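Transketolase (Campylobacter jejuni, PDB 3L84) belongs to the transketolase family of thiamine diphosphate-binding proteins and is built as a dimer of multidomain subunits. Local coordinates at residues A363-S368 with S411-I416. Numbering follows the deposited sequence.
Sequences ADLGPS and SATFFI
Ala363 sits just past the C-terminal end of strand 358-362 and is held to its parallel neighbour, strand 408-414, in the six-stranded parallel sheet of the pyrimidine-binding domain. Its backbone Ala363 N donates to Ala412 O at 3.1 Å, with an N-H...O angle of 157°. This is the direct hydrogen bond between the segments; one residue along strand 408-414 the link runs through a water, from a backbone carbonyl to a side-chain hydroxyl. A single water donates to Ala363 O at 2.8 Å and accepts from Thr413 OG1, also at 2.8 Å. The Thr413 side chain holds OG1 anti to its own backbone N, a rotamer that sets the hydroxyl toward both this water and Leu365 CD1.

Asp364 turns away from strand 408-414, and its carboxylate is bound by Ser185, Ile186 and Glu187 of the second subunit, which places this strand-end turn at the dimer interface. Leu365, the N-cap residue of helix 366-369, points toward strand 408-414 and supplies the main apolar contact. Leu365 CD1 stands 3.5 Å from the centroid of the Phe414 ring and 10° off the ring normal, a CH-pi contact over the centre of one face. Leu365 CD2 sits on the same side of the ring, 3.9 Å from both Phe414 CZ and Phe414 CE2. The two side chains cross at about a right angle. Leu365 CD1 also rests 3.8 Å from Thr413 OG1. Phe414 additionally meets the ring of His441. On the first turn of the helix, Ser368 approaches the Phe414 ring obliquely through its methylene: Ser368 CB lies 3.7 Å from Phe414 CE1.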
loop_
_atom_site.group_PDB
_atom_site.type_symbol
_atom_site.label_atom_id
_atom_site.label_comp_id
_atom_site.label_asym_id
_atom_site.label_seq_id
_atom_site.Cartn_x
_atom_site.Cartn_y
_atom_site.Cartn_z
ATOM N N ALA A 363 7.056 1.223 -12.950
ATOM C CA ALA A 363 7.487 2.172 -11.936
ATOM C C ALA A 363 9.001 2.136 -11.782
ATOM O O ALA A 363 9.555 1.578 -10.830
ATOM C CB ALA A 363 6.759 1.900 -10.579
ATOM N N ASP A 364 9.687 2.653 -12.790
ATOM C CA ASP A 364 11.135 2.713 -12.885
ATOM C C ASP A 364 11.810 1.356 -12.867
ATOM O O ASP A 364 12.901 1.229 -12.319
ATOM C CB ASP A 364 11.784 3.576 -11.801
ATOM C CG ASP A 364 13.238 3.974 -12.137
ATOM O OD1 ASP A 364 13.479 4.390 -13.286
ATOM O OD2 ASP A 364 14.123 3.857 -11.252
ATOM N N LEU A 365 11.175 0.318 -13.361
ATOM C CA LEU A 365 11.805 -1.019 -13.401
ATOM C C LEU A 365 11.695 -1.645 -14.782
ATOM O O LEU A 365 11.833 -2.867 -14.901
ATOM C CB LEU A 365 11.199 -1.936 -12.347
ATOM C CG LEU A 365 11.525 -1.619 -10.916
ATOM C CD1 LEU A 365 10.700 -2.512 -9.970
ATOM C CD2 LEU A 365 13.021 -1.813 -10.655
ATOM N N GLY A 366 11.496 -0.853 -15.829
ATOM C CA GLY A 366 11.342 -1.417 -17.169
ATOM C C GLY A 366 12.370 -2.484 -17.550
ATOM O O GLY A 366 11.993 -3.536 -18.080
ATOM N N PRO A 367 13.664 -2.221 -17.330
ATOM C CA PRO A 367 14.660 -3.188 -17.764
ATOM C C PRO A 367 14.548 -4.517 -17.036
ATOM O O PRO A 367 14.907 -5.547 -17.594
ATOM C CB PRO A 367 15.995 -2.481 -17.407
ATOM C CG PRO A 367 15.663 -1.037 -17.495
ATOM C CD PRO A 367 14.289 -0.943 -16.913
ATOM N N SER A 368 14.119 -4.495 -15.783
ATOM C CA SER A 368 13.951 -5.714 -14.968
ATOM C C SER A 368 12.601 -6.375 -15.180
ATOM O O SER A 368 12.520 -7.595 -15.140
ATOM C CB SER A 368 14.091 -5.388 -13.492
ATOM O OG SER A 368 15.375 -4.886 -13.194
ATOM N N SER A 411 0.181 -1.820 -15.855
ATOM C CA SER A 411 1.031 -1.309 -14.770
ATOM C C SER A 411 2.014 -2.380 -14.384
ATOM O O SER A 411 1.594 -3.523 -14.179
ATOM C CB SER A 411 0.190 -0.986 -13.521
ATOM O OG SER A 411 -0.791 0.008 -13.802
ATOM N N ALA A 412 3.300 -2.060 -14.241
ATOM C CA ALA A 412 4.324 -3.053 -13.945
ATOM C C ALA A 412 5.203 -2.654 -12.795
ATOM O O ALA A 412 5.637 -1.502 -12.687
ATOM C CB ALA A 412 5.170 -3.359 -15.204
ATOM N N THR A 413 5.531 -3.639 -11.963
ATOM C CA THR A 413 6.550 -3.508 -10.927
ATOM C C THR A 413 6.950 -4.906 -10.456
ATOM O O THR A 413 6.443 -5.929 -10.971
ATOM C CB THR A 413 6.058 -2.615 -9.742
ATOM O OG1 THR A 413 7.126 -2.430 -8.801
ATOM C CG2 THR A 413 4.826 -3.197 -9.021
ATOM N N PHE A 414 7.869 -4.977 -9.523
ATOM C CA PHE A 414 8.146 -6.255 -8.879
ATOM C C PHE A 414 6.950 -6.672 -8.053
ATOM O O PHE A 414 6.247 -5.839 -7.430
ATOM C CB PHE A 414 9.323 -6.133 -7.897
ATOM C CG PHE A 414 10.693 -5.896 -8.520
ATOM C CD1 PHE A 414 11.033 -6.379 -9.762
ATOM C CD2 PHE A 414 11.674 -5.199 -7.796
ATOM C CE1 PHE A 414 12.302 -6.166 -10.298
ATOM C CE2 PHE A 414 12.942 -5.009 -8.347
ATOM C CZ PHE A 414 13.246 -5.504 -9.568
ATOM N N PHE A 415 6.728 -7.980 -7.943
ATOM C CA PHE A 415 5.584 -8.478 -7.183
ATOM C C PHE A 415 5.635 -8.019 -5.727
ATOM O O PHE A 415 4.593 -7.749 -5.131
ATOM C CB PHE A 415 5.548 -10.015 -7.291
ATOM C CG PHE A 415 4.266 -10.687 -6.831
ATOM C CD1 PHE A 415 3.023 -10.075 -6.952
ATOM C CD2 PHE A 415 4.317 -11.989 -6.351
ATOM C CE1 PHE A 415 1.861 -10.758 -6.592
ATOM C CE2 PHE A 415 3.161 -12.663 -6.011
ATOM C CZ PHE A 415 1.967 -12.042 -6.117
ATOM N N ILE A 416 6.815 -7.891 -5.114
ATOM C CA ILE A 416 6.825 -7.442 -3.737
ATOM C C ILE A 416 6.247 -6.024 -3.608
ATOM O O ILE A 416 5.593 -5.690 -2.604
ATOM C CB ILE A 416 8.252 -7.504 -3.157
ATOM C CG1 ILE A 416 8.256 -7.178 -1.669
ATOM C CG2 ILE A 416 9.221 -6.608 -3.895
ATOM C CD1 ILE A 416 7.314 -8.069 -0.826
HETATM O O HOH W 1 8.733 -0.187 -8.785
#